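Local coordinates for protein pullulanase (Bacillus acidopullulyticus, PDB 2WAN) that hydrolyses the alpha-1,6-glucosidic linkages of pullulan and, as a debranching glycoside hydrolase, probably those at the branch points of starch polysaccharides, at residues Y322-T327 and S370-N375; N375-Y380 and R405-D410. All coordinates share one frame; numbering follows the deposited sequence. Where two conformers were deposited one is given.

Both contacts belong to the same antiparallel beta-sheet, and both involve the family 48 carbohydrate-binding module, an immunoglobulin-like beta-sandwich in this family. From the N terminus, the chain turns at Tyr322-Thr327 into strand 326-332, and contact 1 closes when it returns along strand 364-370 to Ser370-Asn375, a loop of strands and turns without a helix. Asn375 ends that segment and begins the next, so contact 2 opens where contact 1 has closed; the two stand in series, neither nested nor crossed. Contact 2 then closes a shorter excursion, bringing Arg405-Asp410 back against strand 377-383. Their centres are about 11 Å apart, and Glu374 packs on Asp410 between them.

Contact 1. Residues Y322-T327 and S370-N375; sequences YSKDAT and SGNLEN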
# COMPACT_ATOMS: atom_id res chain seq x y z
N TYR A 322 -14.76 27.34 -3.20
CA TYR A 322 -15.20 28.36 -4.15
C TYR A 322 -16.72 28.62 -4.15
O TYR A 322 -17.52 27.67 -4.17
CB TYR A 322 -14.76 28.00 -5.58
CG TYR A 322 -15.41 28.91 -6.62
CD1 TYR A 322 -14.90 30.18 -6.87
CD2 TYR A 322 -16.57 28.51 -7.29
CE1 TYR A 322 -15.52 31.03 -7.80
CE2 TYR A 322 -17.19 29.35 -8.21
CZ TYR A 322 -16.66 30.61 -8.46
OH TYR A 322 -17.29 31.43 -9.37
N SER A 323 -17.08 29.90 -4.16
CA SER A 323 -18.44 30.32 -4.50
C SER A 323 -18.39 31.56 -5.38
O SER A 323 -17.37 32.23 -5.46
CB SER A 323 -19.29 30.58 -3.23
OG SER A 323 -18.92 31.80 -2.62
N LYS A 324 -19.51 31.88 -6.02
CA LYS A 324 -19.55 33.06 -6.86
C LYS A 324 -19.17 34.33 -6.08
O LYS A 324 -18.46 35.19 -6.60
CB LYS A 324 -20.92 33.20 -7.53
CG LYS A 324 -20.86 33.68 -8.97
CD LYS A 324 -22.26 33.73 -9.60
CE LYS A 324 -23.13 34.82 -8.97
NZ LYS A 324 -22.56 36.19 -9.18
N ASP A 325 -19.62 34.42 -4.82
CA ASP A 325 -19.44 35.62 -3.98
C ASP A 325 -18.11 35.74 -3.23
O ASP A 325 -17.70 36.86 -2.89
CB ASP A 325 -20.58 35.74 -2.95
CG ASP A 325 -21.93 36.01 -3.60
OD1 ASP A 325 -21.98 36.63 -4.69
OD2 ASP A 325 -22.96 35.60 -3.02
N ALA A 326 -17.46 34.61 -2.96
CA ALA A 326 -16.23 34.55 -2.14
C ALA A 326 -15.56 33.18 -2.25
O ALA A 326 -16.22 32.17 -2.50
CB ALA A 326 -16.54 34.84 -0.69
N THR A 327 -14.25 33.15 -2.04
CA THR A 327 -13.51 31.89 -1.88
C THR A 327 -12.83 31.89 -0.51
O THR A 327 -12.22 32.87 -0.11
CB THR A 327 -12.49 31.65 -3.04
OG1 THR A 327 -13.18 31.51 -4.28
CG2 THR A 327 -11.66 30.39 -2.78
N SER A 370 -13.34 38.04 -0.63
CA SER A 370 -14.57 38.41 -1.31
C SER A 370 -14.35 38.58 -2.81
O SER A 370 -13.26 38.97 -3.26
CB SER A 370 -15.16 39.70 -0.72
OG SER A 370 -14.22 40.75 -0.81
N GLY A 371 -15.38 38.26 -3.58
CA GLY A 371 -15.28 38.35 -5.03
C GLY A 371 -15.27 37.00 -5.71
O GLY A 371 -15.25 35.96 -5.04
N ASN A 372 -15.30 37.02 -7.04
CA ASN A 372 -15.37 35.81 -7.83
C ASN A 372 -13.96 35.46 -8.28
O ASN A 372 -13.42 36.11 -9.18
CB ASN A 372 -16.30 36.01 -9.04
CG ASN A 372 -16.59 34.71 -9.79
OD1 ASN A 372 -15.86 33.72 -9.68
ND2 ASN A 372 -17.67 34.70 -10.56
N LEU A 373 -13.38 34.42 -7.67
CA LEU A 373 -12.00 34.04 -7.95
C LEU A 373 -11.92 32.88 -8.95
O LEU A 373 -10.88 32.22 -9.07
CB LEU A 373 -11.25 33.69 -6.65
CG LEU A 373 -10.73 34.84 -5.78
CD1 LEU A 373 -11.87 35.61 -5.14
CD2 LEU A 373 -9.78 34.33 -4.71
N GLU A 374 -12.99 32.62 -9.70
CA GLU A 374 -12.93 31.55 -10.70
C GLU A 374 -11.78 31.76 -11.69
O GLU A 374 -11.63 32.85 -12.26
CB GLU A 374 -14.27 31.37 -11.44
CG GLU A 374 -14.27 30.19 -12.44
CD GLU A 374 -15.62 29.92 -13.06
OE1 GLU A 374 -16.51 30.77 -12.96
OE2 GLU A 374 -15.77 28.84 -13.67
N ASN A 375 -11.00 30.71 -11.90
CA ASN A 375 -9.86 30.69 -12.83
C ASN A 375 -8.66 31.51 -12.39
O ASN A 375 -7.73 31.70 -13.17
CB ASN A 375 -10.28 31.09 -14.25
CG ASN A 375 -11.36 30.18 -14.80
OD1 ASN A 375 -11.43 29.00 -14.47
ND2 ASN A 375 -12.24 30.74 -15.63
O HOH W 1 -14.80 33.43 -5.34
O HOH W 2 -19.58 37.13 -10.65
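Ala326 and Ser370 face each other as an antiparallel non-hydrogen-bonded pair, CA to CA 4.3 Å, where strand 326-332 of the immunoglobulin-like CBM48 module begins and strand 364-370 ends. Just beyond it, Gly371 N donates to Asp325 O at 2.8 Å. The side-chain centre of the contact is the amide of Asn372. Its CG is anti to the backbone N (chi1 -171°), and OD1 takes two donors from opposite faces of the amide plane: Tyr322 OH at 2.7 Å and, closing an Asx turn, Glu374 N at 3.1 Å. OD1 lies at the edge of the tyrosine ring, whose plane is turned 41° from the amide, while Glu374 CB packs near the phenol oxygen. The two bonds hold the amide's rotation, and the second ties it to the backbone of the turn. On the other branch of the amide, ND2 lies by Lys324 CG and donates to a water. Deeper in, Leu373 CB rests 3.8 Å from Thr327 OG1. A second water stitches the two segments together: it donates to Ser323 O and Gly371 O, and accepts from Leu373 N and, at 2.7 Å, from Thr327 OG1.

Contact 2. Residues N375-Y380 and R405-D410; sequences NWYYLY and RGMIVD. With ACT (acetate ion), chain P; SO4 (sulfate ion), chain K.
Tyr377 and Met407 meet as an antiparallel non-hydrogen-bonded pair with their side chains on one face of the sheet, in the beta-sandwich, where short strand 406-407 pairs with strand 377-383. Backbone bonds flank the pair: Tyr378 and Gly406 exchange two, Ile408 N donates to Trp376 O, and Asn375 N reaches Ile408 O. Met407 can be followed outward. Its CB lies 3.7 Å from Tyr377 CE2; CG, set anti to the backbone N (chi1 -174°), sits over the ring face as a CH-pi contact, 4.1 Å from the centroid. The extended chain then brings SD into an oblique Met-aromatic contact, 4.5 Å from the centroid of the Tyr377 ring, and CE ends between the hydroxyl of that ring and Asn375 OD1. An alanine in place of Tyr377 would probably leave Met407 CG without the ring face beneath it, SD and CE without the phenol end, and the thioether freer to turn. On the other face, Ile408 CG1 touches Tyr378 CD1 at 3.7 Å, the two side chains crossing at about a right angle. Arg405 NE donates to an acetate at 3.1 Å, while its NH2 also bonds Gly349 O; Trp376 NE1 holds a sulfate, both ions probably from the crystallisation liquor. Tyr378 OH bonds Asp393, and its ring meets Phe329 edge to face. Strand 377-383 pairs with strand 338-344 and also with strands 406-407 and 388-391, while Ile408 touches Thr327 and Phe329 of strand 326-332 and Asn320 and Tyr322 of strand 319-322.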
# COMPACT_ATOMS: atom_id res chain seq x y z
N ASN A 375 -11.00 30.71 -11.90
CA ASN A 375 -9.86 30.69 -12.83
C ASN A 375 -8.66 31.51 -12.39
O ASN A 375 -7.73 31.70 -13.17
CB ASN A 375 -10.28 31.09 -14.25
CG ASN A 375 -11.36 30.18 -14.80
OD1 ASN A 375 -11.43 29.00 -14.47
ND2 ASN A 375 -12.24 30.74 -15.63
N TRP A 376 -8.67 31.94 -11.12
CA TRP A 376 -7.50 32.61 -10.52
C TRP A 376 -6.49 31.55 -10.05
O TRP A 376 -6.86 30.38 -9.84
CB TRP A 376 -7.92 33.47 -9.32
CG TRP A 376 -8.47 34.80 -9.72
CD1 TRP A 376 -9.60 35.04 -10.45
CD2 TRP A 376 -7.91 36.08 -9.39
NE1 TRP A 376 -9.77 36.40 -10.62
CE2 TRP A 376 -8.75 37.06 -9.98
CE3 TRP A 376 -6.77 36.49 -8.67
CZ2 TRP A 376 -8.50 38.43 -9.86
CZ3 TRP A 376 -6.52 37.86 -8.56
CH2 TRP A 376 -7.39 38.81 -9.15
N TYR A 377 -5.23 31.96 -9.88
CA TYR A 377 -4.18 31.06 -9.41
C TYR A 377 -3.69 31.50 -8.05
O TYR A 377 -3.80 32.69 -7.68
CB TYR A 377 -3.02 30.98 -10.42
CG TYR A 377 -3.45 30.41 -11.76
CD1 TYR A 377 -4.01 31.22 -12.76
CD2 TYR A 377 -3.32 29.04 -12.01
CE1 TYR A 377 -4.41 30.69 -13.99
CE2 TYR A 377 -3.73 28.50 -13.24
CZ TYR A 377 -4.27 29.32 -14.23
OH TYR A 377 -4.65 28.77 -15.44
N TYR A 378 -3.15 30.57 -7.26
CA TYR A 378 -2.67 30.96 -5.94
C TYR A 378 -1.56 30.07 -5.41
O TYR A 378 -1.32 28.95 -5.89
CB TYR A 378 -3.82 30.99 -4.92
CG TYR A 378 -4.35 29.64 -4.41
CD1 TYR A 378 -5.09 28.80 -5.24
CD2 TYR A 378 -4.14 29.25 -3.07
CE1 TYR A 378 -5.60 27.59 -4.77
CE2 TYR A 378 -4.66 28.03 -2.58
CZ TYR A 378 -5.39 27.22 -3.44
OH TYR A 378 -5.93 26.05 -2.99
N LEU A 379 -0.86 30.63 -4.43
CA LEU A 379 0.16 29.93 -3.66
C LEU A 379 0.03 30.36 -2.22
O LEU A 379 -0.51 31.45 -1.93
CB LEU A 379 1.56 30.31 -4.14
CG LEU A 379 2.04 29.77 -5.49
CD1 LEU A 379 3.33 30.45 -5.93
CD2 LEU A 379 2.21 28.24 -5.42
N TYR A 380 0.51 29.50 -1.31
CA TYR A 380 0.76 29.92 0.08
C TYR A 380 2.22 30.30 0.27
O TYR A 380 3.12 29.63 -0.22
CB TYR A 380 0.39 28.81 1.09
CG TYR A 380 -1.07 28.40 1.06
CD1 TYR A 380 -2.09 29.35 1.22
CD2 TYR A 380 -1.44 27.06 0.89
CE1 TYR A 380 -3.43 28.98 1.19
CE2 TYR A 380 -2.78 26.68 0.89
CZ TYR A 380 -3.77 27.64 1.02
OH TYR A 380 -5.09 27.28 1.00
N ARG A 405 1.58 26.82 -9.68
CA ARG A 405 0.55 27.47 -8.87
C ARG A 405 -0.67 26.58 -8.82
O ARG A 405 -0.91 25.81 -9.74
CB ARG A 405 0.12 28.81 -9.49
CG ARG A 405 1.28 29.73 -9.80
CD ARG A 405 0.90 30.95 -10.67
NE ARG A 405 2.13 31.74 -10.82
CZ ARG A 405 2.23 32.92 -11.42
NH1 ARG A 405 1.16 33.48 -11.97
NH2 ARG A 405 3.40 33.54 -11.47
N GLY A 406 -1.45 26.72 -7.75
CA GLY A 406 -2.78 26.10 -7.66
C GLY A 406 -3.78 26.95 -8.42
O GLY A 406 -3.54 28.14 -8.64
N MET A 407 -4.89 26.34 -8.85
CA MET A 407 -5.91 27.07 -9.60
C MET A 407 -7.27 26.90 -8.93
O MET A 407 -7.67 25.79 -8.62
CB MET A 407 -5.96 26.58 -11.04
CG MET A 407 -6.90 27.38 -11.95
SD MET A 407 -6.92 26.64 -13.60
CE MET A 407 -7.93 27.83 -14.45
N ILE A 408 -7.97 28.01 -8.71
CA ILE A 408 -9.30 28.00 -8.11
C ILE A 408 -10.33 27.80 -9.23
O ILE A 408 -10.34 28.56 -10.22
CB ILE A 408 -9.58 29.33 -7.39
CG1 ILE A 408 -8.59 29.55 -6.25
CG2 ILE A 408 -11.04 29.38 -6.88
CD1 ILE A 408 -8.07 30.95 -6.16
N VAL A 409 -11.19 26.79 -9.08
CA VAL A 409 -12.14 26.46 -10.15
C VAL A 409 -13.53 26.14 -9.59
O VAL A 409 -13.67 25.74 -8.42
CB VAL A 409 -11.65 25.24 -11.02
CG1 VAL A 409 -10.31 25.57 -11.71
CG2 VAL A 409 -11.52 23.95 -10.18
N ASP A 410 -14.53 26.34 -10.46
CA ASP A 410 -15.91 25.91 -10.22
C ASP A 410 -16.04 24.45 -10.68
O ASP A 410 -16.17 24.19 -11.88
CB ASP A 410 -16.84 26.79 -11.04
CG ASP A 410 -18.31 26.46 -10.83
OD1 ASP A 410 -18.64 25.47 -10.15
OD2 ASP A 410 -19.14 27.23 -11.37
C ACT P . 5.67 31.70 -9.22
O ACT P . 5.04 30.95 -10.02
OXT ACT P . 5.85 31.25 -8.06
CH3 ACT P . 6.18 33.06 -9.60
S SO4 K . -12.20 38.91 -12.50
O1 SO4 K . -13.56 38.63 -12.03
O2 SO4 K . -11.60 39.90 -11.61
O3 SO4 K . -12.26 39.42 -13.87
O4 SO4 K . -11.43 37.66 -12.42
O HOH W 3 -13.78 26.99 -13.30